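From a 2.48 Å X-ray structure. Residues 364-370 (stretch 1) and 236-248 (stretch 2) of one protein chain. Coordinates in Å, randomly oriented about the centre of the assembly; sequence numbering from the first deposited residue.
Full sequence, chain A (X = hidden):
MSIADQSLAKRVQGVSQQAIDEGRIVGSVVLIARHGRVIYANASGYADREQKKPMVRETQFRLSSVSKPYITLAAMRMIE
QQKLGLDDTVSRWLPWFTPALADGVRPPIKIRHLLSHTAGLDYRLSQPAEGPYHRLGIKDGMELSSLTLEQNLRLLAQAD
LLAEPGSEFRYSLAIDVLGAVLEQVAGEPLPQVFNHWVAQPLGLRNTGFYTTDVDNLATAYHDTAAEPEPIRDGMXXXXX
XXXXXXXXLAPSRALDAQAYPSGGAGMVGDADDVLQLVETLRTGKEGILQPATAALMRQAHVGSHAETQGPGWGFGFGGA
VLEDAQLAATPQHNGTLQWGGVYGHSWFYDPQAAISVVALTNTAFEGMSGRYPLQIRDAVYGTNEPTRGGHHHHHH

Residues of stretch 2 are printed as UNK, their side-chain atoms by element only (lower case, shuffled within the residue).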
ATOM      1  N   ALA A 364     -11.316   0.536   8.615  1.00 30.13           N
ATOM      2  CA  ALA A 364     -10.334  -0.518   8.961  1.00 31.44           C
ATOM      3  C   ALA A 364     -10.966  -1.457   9.985  1.00 33.39           C
ATOM      4  O   ALA A 364     -11.623  -0.977  10.905  1.00 34.53           O
ATOM      5  CB  ALA A 364      -9.110   0.159   9.513  1.00 33.63           C
ATOM      6  N   PHE A 365     -10.820  -2.783   9.852  1.00 34.64           N
ATOM      7  CA  PHE A 365     -10.090  -3.453   8.799  1.00 37.92           C
ATOM      8  C   PHE A 365     -11.043  -4.038   7.754  1.00 37.15           C
ATOM      9  O   PHE A 365     -10.543  -4.808   6.935  1.00 40.42           O
ATOM     10  CB  PHE A 365      -9.235  -4.562   9.415  1.00 39.14           C
ATOM     11  CG  PHE A 365      -8.387  -4.061  10.553  1.00 41.11           C
ATOM     12  CD1 PHE A 365      -7.216  -3.360  10.294  1.00 40.20           C
ATOM     13  CD2 PHE A 365      -8.794  -4.228  11.870  1.00 39.65           C
ATOM     14  CE1 PHE A 365      -6.458  -2.846  11.334  1.00 41.66           C
ATOM     15  CE2 PHE A 365      -8.028  -3.728  12.907  1.00 41.54           C
ATOM     16  CZ  PHE A 365      -6.865  -3.033  12.636  1.00 40.72           C
ATOM     17  N   GLU A 366     -12.340  -3.711   7.755  1.00 36.46           N
ATOM     18  CA  GLU A 366     -13.303  -4.363   6.816  1.00 35.81           C
ATOM     19  C   GLU A 366     -12.831  -4.103   5.376  1.00 33.05           C
ATOM     20  O   GLU A 366     -12.737  -5.059   4.616  1.00 30.40           O
ATOM     21  CB  GLU A 366     -14.754  -3.930   7.086  1.00 37.02           C
ATOM     22  CG  GLU A 366     -15.793  -4.506   6.117  1.00 37.27           C
ATOM     23  CD  GLU A 366     -16.028  -6.013   6.093  1.00 36.31           C
ATOM     24  OE1 GLU A 366     -15.726  -6.693   7.084  1.00 34.50           O
ATOM     25  OE2 GLU A 366     -16.530  -6.508   5.065  1.00 36.56           O
ATOM     26  N   GLY A 367     -12.453  -2.873   5.043  1.00 31.19           N
ATOM     27  CA  GLY A 367     -12.019  -2.511   3.682  1.00 33.06           C
ATOM     28  C   GLY A 367     -10.766  -3.249   3.204  1.00 33.21           C
ATOM     29  O   GLY A 367     -10.535  -3.291   1.980  1.00 32.12           O
ATOM     30  N   MET A 368      -9.938  -3.768   4.110  1.00 32.43           N
ATOM     31  CA  MET A 368      -8.638  -4.367   3.739  1.00 32.10           C
ATOM     32  C   MET A 368      -8.797  -5.878   3.716  1.00 32.63           C
ATOM     33  O   MET A 368      -8.422  -6.497   2.692  1.00 35.48           O
ATOM     34  CB  MET A 368      -7.545  -4.016   4.749  1.00 32.96           C
ATOM     35  CG  MET A 368      -6.261  -4.788   4.513  1.00 34.69           C
ATOM     36  SD  MET A 368      -5.056  -4.615   5.835  1.00 36.35           S
ATOM     37  CE  MET A 368      -5.727  -5.690   7.099  1.00 35.16           C
ATOM     38  N   SER A 369      -9.255  -6.433   4.837  1.00 31.13           N
ATOM     39  CA  SER A 369      -9.231  -7.892   5.125  1.00 33.82           C
ATOM     40  C   SER A 369     -10.639  -8.444   5.349  1.00 31.02           C
ATOM     41  O   SER A 369     -10.746  -9.649   5.490  1.00 28.92           O
ATOM     42  CB  SER A 369      -8.363  -8.193   6.311  1.00 34.67           C
ATOM     43  OG  SER A 369      -8.797  -7.460   7.447  1.00 33.42           O
ATOM     44  N   GLY A 370     -11.671  -7.609   5.375  1.00 32.04           N
ATOM     45  CA  GLY A 370     -13.050  -8.081   5.598  1.00 35.27           C
ATOM     46  C   GLY A 370     -13.615  -8.790   4.380  1.00 36.35           C
ATOM     47  O   GLY A 370     -12.840  -9.142   3.478  1.00 36.14           O
ATOM     48  N   UNK A 236      -4.331   1.987  19.825  1.00 32.33           N
ATOM     49  CA  UNK A 236      -3.761   0.641  19.562  1.00 33.75           C
ATOM     50  C   UNK A 236      -4.884  -0.345  19.216  1.00 32.69           C
ATOM     51  O   UNK A 236      -5.554  -0.820  20.145  1.00 31.48           O
ATOM     52  c   UNK A 236      -0.906   0.263  22.194  1.00 40.85           C
ATOM     53  c   UNK A 236      -1.075   1.666  20.147  1.00 35.93           C
ATOM     54  c   UNK A 236      -2.986   0.151  20.789  1.00 35.35           C
ATOM     55  c   UNK A 236      -1.855   1.048  21.290  1.00 37.98           C
ATOM     56  N   UNK A 237      -4.996  -0.702  17.936  1.00 34.11           N
ATOM     57  CA  UNK A 237      -5.987  -1.655  17.351  1.00 33.05           C
ATOM     58  C   UNK A 237      -5.376  -3.054  17.209  1.00 32.21           C
ATOM     59  O   UNK A 237      -4.245  -3.147  16.705  1.00 32.86           O
ATOM     60  c   UNK A 237      -8.419  -0.010  16.983  1.00 36.69           C
ATOM     61  c   UNK A 237      -7.786   0.457  14.612  1.00 35.77           C
ATOM     62  c   UNK A 237      -6.413  -1.134  15.973  1.00 31.94           C
ATOM     63  c   UNK A 237      -7.259   0.134  15.999  1.00 34.62           C
ATOM     64  N   UNK A 238      -6.115  -4.102  17.589  1.00 34.20           N
ATOM     65  CA  UNK A 238      -5.709  -5.518  17.364  1.00 36.70           C
ATOM     66  C   UNK A 238      -5.843  -5.806  15.862  1.00 35.61           C
ATOM     67  O   UNK A 238      -6.923  -5.595  15.291  1.00 34.45           O
ATOM     68  o   UNK A 238      -6.482  -5.970  19.589  1.00 33.61           O
ATOM     69  c   UNK A 238      -6.474  -6.500  18.269  1.00 35.23           C
ATOM     70  c   UNK A 238      -5.856  -7.883  18.323  1.00 33.28           C
ATOM     71  N   UNK A 239      -4.753  -6.205  15.219  1.00 36.18           N
ATOM     72  CA  UNK A 239      -4.799  -6.575  13.788  1.00 38.91           C
ATOM     73  C   UNK A 239      -5.544  -7.899  13.682  1.00 42.02           C
ATOM     74  O   UNK A 239      -5.512  -8.695  14.626  1.00 44.09           O
ATOM     75  c   UNK A 239      -3.372  -6.646  13.240  1.00 36.91           C
ATOM     76  c   UNK A 239      -3.150  -4.673  11.740  1.00 34.70           C
ATOM     77  c   UNK A 239      -1.207  -5.345  13.187  1.00 34.61           C
ATOM     78  c   UNK A 239      -2.723  -5.278  13.063  1.00 35.52           C
ATOM     79  N   UNK A 240      -6.269  -8.152  12.570  1.00 44.89           N
ATOM     80  CA  UNK A 240      -6.896  -9.457  12.355  1.00 48.02           C
ATOM     81  C   UNK A 240      -5.820 -10.555  12.374  1.00 48.21           C
ATOM     82  O   UNK A 240      -4.669 -10.261  12.051  1.00 46.15           O
ATOM     83  c   UNK A 240      -7.066  -8.073  10.358  1.00 47.87           C
ATOM     84  c   UNK A 240      -7.602  -9.344  10.997  1.00 47.99           C
ATOM     85  c   UNK A 240      -6.518  -7.208  11.473  1.00 46.50           C
ATOM     86  N   UNK A 241      -6.200 -11.769  12.780  1.00 50.74           N
ATOM     87  CA  UNK A 241      -5.267 -12.910  12.999  1.00 57.52           C
ATOM     88  C   UNK A 241      -4.400 -13.127  11.755  1.00 49.35           C
ATOM     89  O   UNK A 241      -4.945 -13.119  10.647  1.00 44.21           O
ATOM     90  o   UNK A 241      -7.027 -16.388  14.850  1.00 91.44           O
ATOM     91  c   UNK A 241      -6.948 -15.334  15.529  1.00 94.15           C
ATOM     92  c   UNK A 241      -6.641 -14.033  14.804  1.00 84.17           C
ATOM     93  c   UNK A 241      -6.055 -14.159  13.401  1.00 68.86           C
ATOM     94  o   UNK A 241      -7.102 -15.286  16.778  1.00 89.13           O
ATOM     95  N   UNK A 242      -3.086 -13.255  11.943  1.00 46.25           N
ATOM     96  CA  UNK A 242      -2.123 -13.503  10.854  1.00 46.90           C
ATOM     97  C   UNK A 242      -1.504 -12.227  10.313  1.00 46.97           C
ATOM     98  O   UNK A 242      -0.469 -12.334   9.667  1.00 48.63           O
ATOM     99  N   UNK A 243      -2.099 -11.059  10.575  1.00 50.16           N
ATOM    100  CA  UNK A 243      -1.641  -9.736  10.061  1.00 54.03           C
ATOM    101  C   UNK A 243      -0.607  -9.096  11.009  1.00 45.30           C
ATOM    102  O   UNK A 243       0.200  -8.279  10.558  1.00 46.48           O
ATOM    103  c   UNK A 243      -4.486  -9.349   6.361  1.00 68.91           C
ATOM    104  c   UNK A 243      -3.751  -9.381   8.669  1.00 70.14           C
ATOM    105  c   UNK A 243      -4.649 -10.422   8.893  1.00 78.71           C
ATOM    106  c   UNK A 243      -5.448 -10.916   7.868  1.00 74.63           C
ATOM    107  c   UNK A 243      -2.864  -8.854   9.777  1.00 61.23           C
ATOM    108  c   UNK A 243      -5.370 -10.374   6.604  1.00 67.89           C
ATOM    109  c   UNK A 243      -3.680  -8.859   7.382  1.00 73.14           C
ATOM    110  N   UNK A 244      -0.613  -9.475  12.284  1.00 40.81           N
ATOM    111  CA  UNK A 244       0.334  -8.983  13.293  1.00 37.51           C
ATOM    112  C   UNK A 244      -0.284  -9.020  14.672  1.00 36.41           C
ATOM    113  O   UNK A 244      -0.999  -9.964  14.971  1.00 36.29           O
ATOM    114  N   UNK A 245       0.011  -8.021  15.493  1.00 38.27           N
ATOM    115  CA  UNK A 245      -0.442  -7.913  16.899  1.00 38.59           C
ATOM    116  C   UNK A 245      -1.264  -6.638  16.943  1.00 35.05           C
ATOM    117  O   UNK A 245      -2.445  -6.718  16.579  1.00 33.04           O
ATOM    118  c   UNK A 245       2.680 -11.781  18.218  1.00 50.73           C
ATOM    119  c   UNK A 245       2.988 -10.935  17.171  1.00 47.70           C
ATOM    120  c   UNK A 245       2.363  -9.698  17.067  1.00 48.05           C
ATOM    121  c   UNK A 245       1.131 -10.145  19.070  1.00 51.21           C
ATOM    122  c   UNK A 245       0.735  -7.942  17.890  1.00 41.95           C
ATOM    123  c   UNK A 245       1.752 -11.387  19.167  1.00 53.78           C
ATOM    124  c   UNK A 245       1.424  -9.284  18.016  1.00 49.04           C
ATOM    125  N   UNK A 246      -0.618  -5.520  17.283  1.00 33.35           N
ATOM    126  CA  UNK A 246      -1.277  -4.228  17.580  1.00 36.41           C
ATOM    127  C   UNK A 246      -0.614  -3.164  16.728  1.00 31.96           C
ATOM    128  O   UNK A 246       0.613  -3.145  16.652  1.00 30.75           O
ATOM    129  c   UNK A 246      -1.212  -3.860  19.066  1.00 41.29           C
ATOM    130  o   UNK A 246      -3.310  -4.632  21.997  1.00 65.31           O
ATOM    131  c   UNK A 246      -2.388  -4.136  21.315  1.00 57.44           C
ATOM    132  o   UNK A 246      -1.674  -3.183  21.711  1.00 64.10           O
ATOM    133  c   UNK A 246      -2.130  -4.707  19.931  1.00 46.41           C
ATOM    134  N   UNK A 247      -1.435  -2.320  16.122  1.00 29.64           N
ATOM    135  CA  UNK A 247      -1.001  -1.227  15.217  1.00 29.47           C
ATOM    136  C   UNK A 247      -1.383   0.095  15.889  1.00 28.87           C
ATOM    137  O   UNK A 247      -2.492   0.179  16.468  1.00 30.58           O
ATOM    138  c   UNK A 247      -1.625  -1.381  13.811  1.00 29.26           C
ATOM    139  c   UNK A 247      -1.617  -0.371  11.492  1.00 28.51           C
ATOM    140  c   UNK A 247      -3.128  -1.624  13.907  1.00 31.40           C
ATOM    141  c   UNK A 247      -1.314  -0.170  12.932  1.00 27.56           C
ATOM    142  N   UNK A 248      -0.497   1.081  15.792  1.00 26.19           N
ATOM    143  CA  UNK A 248      -0.676   2.437  16.362  1.00 26.49           C
ATOM    144  C   UNK A 248      -1.052   3.382  15.228  1.00 25.47           C
ATOM    145  O   UNK A 248      -0.199   3.618  14.365  1.00 26.53           O
ATOM    146  o   UNK A 248       1.336   5.809  19.171  1.00 24.34           O
ATOM    147  c   UNK A 248       0.613   2.905  17.045  1.00 25.58           C
ATOM    148  c   UNK A 248       0.364   4.065  17.972  1.00 25.42           C
ATOM    149  o   UNK A 248       2.625   4.046  18.818  1.00 24.32           O
ATOM    150  c   UNK A 248       1.538   4.676  18.711  1.00 25.33           C
TER

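Position 236 carries four carbons, forked at the second, and lies out of reach of stretch 1; it is Leu236. Position 237 has the same four carbons with the same fork, but it points toward stretch 1, its CB 3.9 Å from Phe365 CZ at the edge of that ring; this is Leu237, paired through its N and O with the backbone of position 247. At 238 one carbon carries an oxygen and a carbon, the mark of Thr238. Its side chain points away, and its backbone O approaches the ring instead, 3.2 Å from Phe365 CE2.

Position 239 again shows four carbons forked at the second, which makes it Leu239; its side chain leaves sideways, yet its end comes nearer, with CD2 3.8 Å from Phe365 CE1. At 240 three carbons close a ring onto the backbone nitrogen, which only proline does. Pro240 lays CD over one face of Phe365, 3.8 Å from the ring centroid of Phe365 and 15° off its normal, a CH-pi contact; Pro240 CG lies 3.4 Å from Ser369 OG.

Position 241 has three carbons, the third bearing two oxygens, and touches nothing on stretch 1: Glu241, poorly ordered. Position 242 has no side-chain atoms and a positive phi of 94°, as suits Gly242 in a type II turn that begins at Pro240. At 243 one carbon leads to a six-carbon ring without a hydroxyl, hence Phe243, whose CD2 lies 3.8 Å from Met368 CE and whose CZ lies 3.7 Å from Ser369 CB. Its N closes the turn on Pro240 O at 3.1 Å.

Position 244 is bare too: Gly244, where a CB would clash with Leu239 CD1 and with the preceding carbonyl. Position 245 repeats the carbon and six-membered ring, but Phe245 stays clear of stretch 1. Three carbons ending in two oxygens make 246 Glu246, also out of reach. At 247 four carbons fork at the first, one arm two carbons long: Ile247, with CG2 4.2 Å from Phe365 CZ. The last, 248, again ends in two oxygens on its third carbon and is Glu248, remote from the contact.

The contact centres on Phe365, whose ring has Pro240 over one face and Leu237 and Ile247 at its edge. Met368 and Ser369 extend the surface to Pro240 and Phe243. No hydrogen bond crosses; Ser369 OG donates instead to Phe365 O within its own stretch, at 3.2 Å. Apolar packing therefore dominates the contact, which buries 324 Å² in total.

Stretch 2, residues 236-248: LLTLPEGFGFEIE
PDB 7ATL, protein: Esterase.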